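Local coordinates for protein diketoreductase (Acinetobacter baylyi, PDB 4DYD) that binds NAD and probably catalyses the NAD-dependent interconversion of (3S)-3-hydroxyacyl-CoA and 3-oxoacyl-CoA, a step of fatty acid beta-oxidation, at residues 116-121 / 138-143; 10-15 / 30-35; 240-245 / 270-275. All blocks are in the same frame, centred on the assembly; numbering follows the deposited sequence.

Contact 1. Residues 116-121 / 138-143; sequences IFATNS and KFLALH. With NAD (nicotinamide-adenine-dinucleotide), chain B.
Phe-117 and Thr-119 alternate with Lys-138, Leu-140 and Leu-142 in a parallel ladder of four backbone hydrogen bonds, from Phe-117 N to Lys-138 O (2.9 Å) through to Leu-142 N on Thr-119 O (2.9 Å), while the short strand axes are twisted by 46°. On one face of the sheet Phe-117 CB rests on Phe-139 CD2 (3.7 Å). The far end of that ring, CZ, reaches Thr-119 CG2, because CG of Phe-139 stands anti to its own backbone N (chi1 -177°) and carries the ring along the neighbouring strand. The other face is aliphatic: the Ala-118 methyl meets both Leu-140 CD1 (3.7 Å) and Leu-142 CB. Helix 164-176 covers the two leucines.

These strands flank the crossover of a beta-alpha-beta unit in the Rossmann-type NAD-binding domain, and their C-terminal ends face the cofactor. Asn-120 ND2 gives a weak, bent bond to ribose O4D of NAD (2.9 Å), while its OD1 accepts from Phe-144 N. Asn-120 O lies in the plane of the His-143 imidazole, against edge atom CD2 (3.2 Å). His-143, predicted to be important for catalysis, has ND1 bonded to Glu-155 and NE2 to Ser-122; the same NE2 is 3.2 Å from C5N of the nicotinamide.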
# COMPACT_ATOMS: atom_id res chain seq x y z
N ILE A 116 -1.62 24.42 26.00
CA ILE A 116 -1.79 23.97 24.63
C ILE A 116 -2.83 22.85 24.60
O ILE A 116 -2.84 21.98 25.47
CB ILE A 116 -0.45 23.43 24.08
CG1 ILE A 116 0.60 24.55 24.09
CG2 ILE A 116 -0.64 22.85 22.68
CD1 ILE A 116 1.98 24.11 23.65
N PHE A 117 -3.73 22.88 23.61
CA PHE A 117 -4.72 21.82 23.44
C PHE A 117 -4.38 21.00 22.21
O PHE A 117 -4.01 21.55 21.17
CB PHE A 117 -6.15 22.38 23.26
CG PHE A 117 -6.64 23.22 24.42
CD1 PHE A 117 -6.10 23.08 25.69
CD2 PHE A 117 -7.66 24.15 24.22
CE1 PHE A 117 -6.56 23.86 26.76
CE2 PHE A 117 -8.13 24.93 25.28
CZ PHE A 117 -7.58 24.79 26.55
N ALA A 118 -4.52 19.68 22.32
CA ALA A 118 -4.29 18.80 21.18
C ALA A 118 -5.38 17.74 21.13
O ALA A 118 -5.61 17.03 22.12
CB ALA A 118 -2.91 18.16 21.28
N THR A 119 -6.05 17.63 19.99
CA THR A 119 -7.05 16.60 19.80
C THR A 119 -6.42 15.36 19.16
O THR A 119 -5.54 15.47 18.30
CB THR A 119 -8.21 17.09 18.91
OG1 THR A 119 -9.18 16.04 18.76
CG2 THR A 119 -7.71 17.50 17.54
N ASN A 120 -6.87 14.18 19.58
CA ASN A 120 -6.41 12.93 19.00
C ASN A 120 -7.43 12.44 17.97
O ASN A 120 -7.38 11.30 17.52
CB ASN A 120 -6.25 11.87 20.09
CG ASN A 120 -5.75 10.54 19.56
OD1 ASN A 120 -4.77 10.48 18.82
ND2 ASN A 120 -6.44 9.46 19.92
N SER A 121 -8.37 13.32 17.61
CA SER A 121 -9.52 12.94 16.79
C SER A 121 -9.11 12.35 15.43
O SER A 121 -8.24 12.89 14.74
CB SER A 121 -10.45 14.14 16.58
OG SER A 121 -11.58 13.76 15.83
N LYS A 138 -3.26 28.00 20.01
CA LYS A 138 -2.72 26.94 20.84
C LYS A 138 -3.46 25.62 20.63
O LYS A 138 -3.39 24.72 21.46
CB LYS A 138 -2.78 27.34 22.31
CG LYS A 138 -1.93 28.55 22.66
CD LYS A 138 -2.07 28.90 24.13
CE LYS A 138 -1.16 30.06 24.51
NZ LYS A 138 0.28 29.73 24.31
N PHE A 139 -4.17 25.51 19.51
CA PHE A 139 -4.93 24.30 19.21
C PHE A 139 -4.39 23.62 17.97
O PHE A 139 -4.12 24.27 16.95
CB PHE A 139 -6.41 24.61 19.02
CG PHE A 139 -7.26 23.39 18.79
CD1 PHE A 139 -8.03 23.27 17.64
CD2 PHE A 139 -7.28 22.36 19.73
CE1 PHE A 139 -8.82 22.14 17.43
CE2 PHE A 139 -8.06 21.23 19.53
CZ PHE A 139 -8.83 21.12 18.38
N LEU A 140 -4.25 22.31 18.05
CA LEU A 140 -3.79 21.50 16.94
C LEU A 140 -4.13 20.05 17.17
O LEU A 140 -4.63 19.68 18.24
CB LEU A 140 -2.28 21.69 16.72
CG LEU A 140 -1.31 21.50 17.89
CD1 LEU A 140 -1.43 20.12 18.51
CD2 LEU A 140 0.11 21.76 17.42
N ALA A 141 -3.89 19.22 16.17
CA ALA A 141 -4.12 17.79 16.32
C ALA A 141 -2.80 17.08 16.59
O ALA A 141 -1.76 17.41 16.01
CB ALA A 141 -4.79 17.22 15.08
N LEU A 142 -2.85 16.13 17.51
CA LEU A 142 -1.75 15.22 17.77
C LEU A 142 -2.35 13.83 17.76
O LEU A 142 -2.98 13.40 18.73
CB LEU A 142 -1.13 15.50 19.14
CG LEU A 142 0.07 14.61 19.51
CD1 LEU A 142 1.19 14.83 18.51
CD2 LEU A 142 0.54 14.92 20.93
N HIS A 143 -2.17 13.12 16.65
CA HIS A 143 -2.92 11.91 16.37
C HIS A 143 -2.06 10.65 16.51
O HIS A 143 -1.06 10.48 15.81
CB HIS A 143 -3.53 12.01 14.97
CG HIS A 143 -4.36 10.83 14.58
ND1 HIS A 143 -4.00 9.97 13.56
CD2 HIS A 143 -5.53 10.37 15.06
CE1 HIS A 143 -4.91 9.03 13.44
NE2 HIS A 143 -5.86 9.25 14.34
PA NAD B . -12.54 5.28 23.85
O1A NAD B . -12.79 3.83 24.00
O2A NAD B . -13.30 6.04 22.83
O5B NAD B . -12.74 6.00 25.28
C5B NAD B . -13.31 7.31 25.38
C4B NAD B . -12.89 7.95 26.70
O4B NAD B . -13.59 9.20 26.85
C3B NAD B . -13.37 7.08 27.86
O3B NAD B . -12.61 7.40 29.03
C2B NAD B . -14.79 7.59 28.02
O2B NAD B . -15.29 7.25 29.32
C1B NAD B . -14.44 9.07 28.01
N9A NAD B . -15.62 9.95 27.98
C8A NAD B . -16.86 9.59 27.67
N7A NAD B . -17.62 10.69 27.70
C5A NAD B . -16.85 11.72 28.04
C6A NAD B . -17.14 13.00 28.26
N6A NAD B . -18.42 13.34 28.13
N1A NAD B . -16.22 13.88 28.66
C2A NAD B . -14.90 13.43 28.85
N3A NAD B . -14.63 12.08 28.61
C4A NAD B . -15.61 11.26 28.21
O3 NAD B . -10.97 5.49 23.57
PN NAD B . -10.46 5.77 22.07
O1N NAD B . -11.47 5.28 21.11
O2N NAD B . -9.06 5.28 21.95
O5D NAD B . -10.44 7.38 22.01
C5D NAD B . -11.27 8.07 21.07
C4D NAD B . -10.59 9.38 20.67
O4D NAD B . -9.28 9.06 20.18
C3D NAD B . -11.32 9.94 19.46
O3D NAD B . -10.86 11.27 19.17
C2D NAD B . -10.81 8.98 18.40
O2D NAD B . -11.03 9.51 17.09
C1D NAD B . -9.33 9.05 18.74
N1N NAD B . -8.54 7.96 18.12
C2N NAD B . -8.91 6.62 18.31
C3N NAD B . -8.24 5.61 17.63
C7N NAD B . -8.53 4.28 17.89
O7N NAD B . -7.88 3.38 17.37
N7N NAD B . -9.52 4.08 18.76
C4N NAD B . -7.19 5.94 16.77
C5N NAD B . -6.80 7.26 16.61
C6N NAD B . -7.47 8.27 17.28

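Contact 2. Residues 10-15 / 30-35; sequences LGTGVL and VTAYDI. With NAD (nicotinamide-adenine-dinucleotide), chain B.
Asp-34 OD2 is gripped by two hydroxyls at once, Thr-12 OG1 at 2.6 Å and the adenosine ribose O3B of NAD, also at 2.6 Å. Both donate to it; the threonine arrives on the anti side, 20° out of the carboxylate plane. This is the adenosine end of a Rossmann fold: residues 10-15 hold the first two glycines of a GxGxxG-type loop between strand 6-10 and helix 14-25, and Asp-34 follows directly on the end of the next strand, 29-33, of the beta-alpha-beta unit.

O3B is in turn held from the protein backbone, accepting from Thr-12 N (2.8 Å), so the ribose hydroxyl sits between an amide and an acid. The other carboxylate oxygen, OD1, takes the second ribose hydroxyl, O2B, in a longer bond of 3.2 Å and is also bound by Ile-35 N, which helps fix the rotation of the group. An acid accepting both ribose hydroxyls is the usual mark of NAD rather than NADP binding, consistent with the cofactor found here.

Thr-12 can serve two sides because OG1 stands between its backbone N and carbonyl carbon (chi1 61°), facing Asp-34, whereas CG2 is directed onto Ala-32 CB. Further back, Gly-11 N bonds to Tyr-33 O (2.8 Å), the last link of the parallel strands, and Leu-10 CD2 lies obliquely against Tyr-33 CD2. Gly-11 has a positive phi of 97° and brings its CA near the ribose O4B, and Gly-13 lets the pyrophosphate end come close, its CA 3.2 Å from O5B. Over the six-membered ring of the adenine lies the Ile-35 methyl, CG2, 3.5 Å from C6A.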
# COMPACT_ATOMS: atom_id res chain seq x y z
N LEU A 10 -7.56 13.91 28.49
CA LEU A 10 -9.01 13.86 28.66
C LEU A 10 -9.54 12.57 28.03
O LEU A 10 -9.42 12.37 26.82
CB LEU A 10 -9.68 15.06 28.00
CG LEU A 10 -9.16 16.44 28.39
CD1 LEU A 10 -9.97 17.50 27.67
CD2 LEU A 10 -9.23 16.63 29.90
N GLY A 11 -10.12 11.71 28.85
CA GLY A 11 -10.55 10.42 28.36
C GLY A 11 -9.52 9.35 28.65
O GLY A 11 -8.32 9.54 28.41
N THR A 12 -9.97 8.21 29.16
CA THR A 12 -9.06 7.15 29.55
C THR A 12 -9.46 5.85 28.88
O THR A 12 -9.31 4.77 29.45
CB THR A 12 -9.02 6.99 31.07
OG1 THR A 12 -10.33 6.63 31.55
CG2 THR A 12 -8.59 8.29 31.74
N GLY A 13 -9.98 5.96 27.66
CA GLY A 13 -10.34 4.77 26.91
C GLY A 13 -9.14 4.08 26.31
O GLY A 13 -8.02 4.20 26.83
N VAL A 14 -9.35 3.37 25.21
CA VAL A 14 -8.29 2.61 24.57
C VAL A 14 -7.07 3.48 24.24
O VAL A 14 -5.94 3.13 24.60
CB VAL A 14 -8.80 1.89 23.30
CG1 VAL A 14 -7.65 1.17 22.61
CG2 VAL A 14 -9.89 0.91 23.68
N LEU A 15 -7.29 4.61 23.57
CA LEU A 15 -6.18 5.50 23.25
C LEU A 15 -5.84 6.49 24.33
O LEU A 15 -4.67 6.85 24.49
CB LEU A 15 -6.33 6.20 21.91
CG LEU A 15 -5.74 5.40 20.74
CD1 LEU A 15 -6.52 4.12 20.49
CD2 LEU A 15 -5.71 6.27 19.50
N VAL A 30 1.62 13.38 34.74
CA VAL A 30 0.38 13.11 34.02
C VAL A 30 -0.84 13.13 34.93
O VAL A 30 -0.85 12.53 36.01
CB VAL A 30 0.45 11.74 33.29
CG1 VAL A 30 -0.87 11.43 32.62
CG2 VAL A 30 1.57 11.76 32.26
N THR A 31 -1.87 13.81 34.47
CA THR A 31 -3.19 13.71 35.09
C THR A 31 -4.14 13.07 34.08
O THR A 31 -4.22 13.51 32.93
CB THR A 31 -3.73 15.10 35.51
OG1 THR A 31 -2.84 15.68 36.47
CG2 THR A 31 -5.13 14.98 36.11
N ALA A 32 -4.84 12.03 34.51
CA ALA A 32 -5.82 11.38 33.66
C ALA A 32 -7.22 11.82 34.08
O ALA A 32 -7.64 11.59 35.22
CB ALA A 32 -5.69 9.86 33.76
N TYR A 33 -7.93 12.47 33.17
CA TYR A 33 -9.27 12.96 33.45
C TYR A 33 -10.33 12.06 32.82
O TYR A 33 -10.17 11.59 31.69
CB TYR A 33 -9.45 14.39 32.94
CG TYR A 33 -10.90 14.83 32.95
CD1 TYR A 33 -11.48 15.40 34.09
CD2 TYR A 33 -11.70 14.66 31.82
CE1 TYR A 33 -12.82 15.79 34.09
CE2 TYR A 33 -13.04 15.04 31.81
CZ TYR A 33 -13.59 15.61 32.95
OH TYR A 33 -14.91 15.98 32.93
N ASP A 34 -11.40 11.83 33.57
CA ASP A 34 -12.57 11.13 33.03
C ASP A 34 -13.79 11.57 33.84
O ASP A 34 -13.65 12.31 34.82
CB ASP A 34 -12.36 9.62 33.06
CG ASP A 34 -13.12 8.89 31.95
OD1 ASP A 34 -14.12 9.43 31.42
OD2 ASP A 34 -12.69 7.78 31.59
N ILE A 35 -14.98 11.13 33.45
CA ILE A 35 -16.21 11.77 33.93
C ILE A 35 -16.61 11.48 35.38
O ILE A 35 -17.17 12.36 36.04
CB ILE A 35 -17.38 11.51 32.99
CG1 ILE A 35 -17.73 10.02 32.97
CG2 ILE A 35 -17.05 12.00 31.59
CD1 ILE A 35 -18.92 9.69 32.09
PA NAD B . -12.54 5.28 23.85
O1A NAD B . -12.79 3.83 24.00
O2A NAD B . -13.30 6.04 22.83
O5B NAD B . -12.74 6.00 25.28
C5B NAD B . -13.31 7.31 25.38
C4B NAD B . -12.89 7.95 26.70
O4B NAD B . -13.59 9.20 26.85
C3B NAD B . -13.37 7.08 27.86
O3B NAD B . -12.61 7.40 29.03
C2B NAD B . -14.79 7.59 28.02
O2B NAD B . -15.29 7.25 29.32
C1B NAD B . -14.44 9.07 28.01
N9A NAD B . -15.62 9.95 27.98
C8A NAD B . -16.86 9.59 27.67
N7A NAD B . -17.62 10.69 27.70
C5A NAD B . -16.85 11.72 28.04
C6A NAD B . -17.14 13.00 28.26
N6A NAD B . -18.42 13.34 28.13
N1A NAD B . -16.22 13.88 28.66
C2A NAD B . -14.90 13.43 28.85
N3A NAD B . -14.63 12.08 28.61
C4A NAD B . -15.61 11.26 28.21
O3 NAD B . -10.97 5.49 23.57
PN NAD B . -10.46 5.77 22.07
O1N NAD B . -11.47 5.28 21.11
O2N NAD B . -9.06 5.28 21.95
O5D NAD B . -10.44 7.38 22.01
C5D NAD B . -11.27 8.07 21.07
C4D NAD B . -10.59 9.38 20.67
O4D NAD B . -9.28 9.06 20.18
C3D NAD B . -11.32 9.94 19.46
O3D NAD B . -10.86 11.27 19.17
C2D NAD B . -10.81 8.98 18.40
O2D NAD B . -11.03 9.51 17.09
C1D NAD B . -9.33 9.05 18.74
N1N NAD B . -8.54 7.96 18.12
C2N NAD B . -8.91 6.62 18.31
C3N NAD B . -8.24 5.61 17.63
C7N NAD B . -8.53 4.28 17.89
O7N NAD B . -7.88 3.38 17.37
N7N NAD B . -9.52 4.08 18.76
C4N NAD B . -7.19 5.94 16.77
C5N NAD B . -6.80 7.26 16.61
C6N NAD B . -7.47 8.27 17.28

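Contact 3. Residues 240-245 / 270-275; sequences GLTTAY and GKLGLA. With SO4 (sulfate ion), chain M.
The peptide plane that joins Leu-272 to Gly-273 is the flat group here, and Leu-241 occupies one of its faces: CG stands over the carbonyl oxygen, 3.5 Å from Leu-272 O, while its own backbone N reaches the oxygen from that same side. A sulfate ion lies on the other side of the plane, beyond the oxygen. The site belongs to the helical C-terminal domain of the 3-hydroxyacyl-CoA dehydrogenase family, where the start of helix 241-249 meets the loop that follows helix 253-267.

The hydrogen bond that joins the segments runs from Leu-241 N to Leu-272 O, 2.8 Å long and nearly straight at hydrogen (172°), although the donor rises 35° out of the carbonyl plane and so is not on a lone pair. Leu-241 CD1 runs on to Lys-271 O (3.3 Å), and the rest of this buried leucine packs against Phe-236, Tyr-266, Ile-267 and Phe-280. Gly-240, at the N-cap position, has a positive phi and brings its CA close to the sulfate; Gly-270 closes the end of the preceding helix in a Schellman motif.

The sulfate, probably from the crystallisation liquor, sits at the helix N-terminus, where the amides of the first turn point outward and the helix dipole would help to hold an anion. Its O4 accepts from Thr-243 N (3.1 Å) and from Thr-243 OG1 (3.3 Å). O1 takes a bond from Thr-242 OG1 (2.8 Å) and a weak one from Thr-242 N. The Leu-272 side chain passes this threonine at a slant, and its methyl CD1 ends 3.5 Å from Thr-242 OG1.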
# COMPACT_ATOMS: atom_id res chain seq x y z
N GLY A 240 -9.40 -5.14 12.38
CA GLY A 240 -10.64 -5.62 12.98
C GLY A 240 -11.80 -5.44 12.03
O GLY A 240 -12.03 -4.34 11.51
N LEU A 241 -12.54 -6.52 11.77
CA LEU A 241 -13.58 -6.46 10.75
C LEU A 241 -14.78 -5.63 11.18
O LEU A 241 -15.47 -5.04 10.34
CB LEU A 241 -13.98 -7.86 10.28
CG LEU A 241 -12.81 -8.68 9.72
CD1 LEU A 241 -13.32 -10.00 9.15
CD2 LEU A 241 -12.07 -7.89 8.64
N THR A 242 -15.04 -5.57 12.48
CA THR A 242 -16.13 -4.72 12.96
C THR A 242 -15.83 -3.28 12.56
O THR A 242 -16.68 -2.58 12.02
CB THR A 242 -16.27 -4.79 14.50
OG1 THR A 242 -16.42 -6.15 14.91
CG2 THR A 242 -17.49 -4.00 14.95
N THR A 243 -14.60 -2.86 12.83
CA THR A 243 -14.14 -1.52 12.50
C THR A 243 -14.19 -1.28 10.99
O THR A 243 -14.71 -0.25 10.55
CB THR A 243 -12.71 -1.26 13.02
OG1 THR A 243 -12.71 -1.34 14.45
CG2 THR A 243 -12.21 0.12 12.59
N ALA A 244 -13.67 -2.22 10.21
CA ALA A 244 -13.69 -2.09 8.76
C ALA A 244 -15.14 -1.97 8.26
O ALA A 244 -15.43 -1.18 7.36
CB ALA A 244 -13.01 -3.27 8.11
N TYR A 245 -16.03 -2.77 8.84
CA TYR A 245 -17.45 -2.70 8.51
C TYR A 245 -18.01 -1.29 8.75
O TYR A 245 -18.58 -0.68 7.84
CB TYR A 245 -18.23 -3.74 9.32
CG TYR A 245 -19.73 -3.56 9.27
CD1 TYR A 245 -20.47 -3.88 8.12
CD2 TYR A 245 -20.42 -3.06 10.38
CE1 TYR A 245 -21.86 -3.71 8.09
CE2 TYR A 245 -21.80 -2.90 10.35
CZ TYR A 245 -22.51 -3.22 9.21
OH TYR A 245 -23.88 -3.04 9.20
N GLY A 270 -19.36 -14.37 13.45
CA GLY A 270 -18.45 -14.23 14.57
C GLY A 270 -16.98 -14.21 14.19
O GLY A 270 -16.11 -14.36 15.05
N LYS A 271 -16.68 -14.02 12.91
CA LYS A 271 -15.30 -13.95 12.44
C LYS A 271 -14.89 -12.48 12.30
O LYS A 271 -15.02 -11.90 11.22
CB LYS A 271 -15.19 -14.64 11.08
CG LYS A 271 -15.58 -16.11 11.09
CD LYS A 271 -15.40 -16.74 9.72
CE LYS A 271 -15.77 -18.22 9.73
NZ LYS A 271 -15.58 -18.85 8.39
N LEU A 272 -14.39 -11.89 13.38
CA LEU A 272 -14.17 -10.45 13.42
C LEU A 272 -12.71 -10.07 13.18
O LEU A 272 -12.35 -8.88 13.20
CB LEU A 272 -14.66 -9.86 14.74
CG LEU A 272 -16.13 -10.13 15.07
CD1 LEU A 272 -16.48 -9.39 16.34
CD2 LEU A 272 -17.03 -9.66 13.94
N GLY A 273 -11.88 -11.07 12.96
CA GLY A 273 -10.49 -10.79 12.68
C GLY A 273 -9.53 -11.29 13.74
O GLY A 273 -9.77 -12.30 14.39
N LEU A 274 -8.44 -10.55 13.91
CA LEU A 274 -7.36 -10.96 14.78
C LEU A 274 -7.84 -11.11 16.22
O LEU A 274 -7.39 -12.00 16.95
CB LEU A 274 -6.23 -9.93 14.69
CG LEU A 274 -4.86 -10.31 15.22
CD1 LEU A 274 -4.33 -11.48 14.40
CD2 LEU A 274 -3.93 -9.11 15.10
N ALA A 275 -8.77 -10.25 16.62
CA ALA A 275 -9.29 -10.24 17.99
C ALA A 275 -9.93 -11.56 18.38
O ALA A 275 -9.65 -12.09 19.46
CB ALA A 275 -10.29 -9.10 18.16
S SO4 M . -13.03 -5.55 15.94
O1 SO4 M . -13.77 -6.73 15.45
O2 SO4 M . -11.70 -5.96 16.40
O3 SO4 M . -13.77 -4.94 17.06
O4 SO4 M . -12.90 -4.57 14.85

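Overall arrangement
Contacts 1 and 2 belong to one sheet of the NAD-binding domain and touch directly, Asn-120 ND2 lying 3.3 Å from Leu-15 CD2. Both are buried, and both spend the C-terminal ends of parallel strands on NAD: contact 2 holds the adenosine ribose through a carboxylate and one loop amide, contact 1 approaches the nicotinamide end with an amide and an imidazole. Contact 1 has the fuller strand ladder, contact 2 a single bridge. Contact 3, in the C-terminal domain, is only partly buried and its centre is about 29 Å from that of contact 1; it replaces strand pairing with one helix-to-loop bond, and its anion is a sulfate at a helix start.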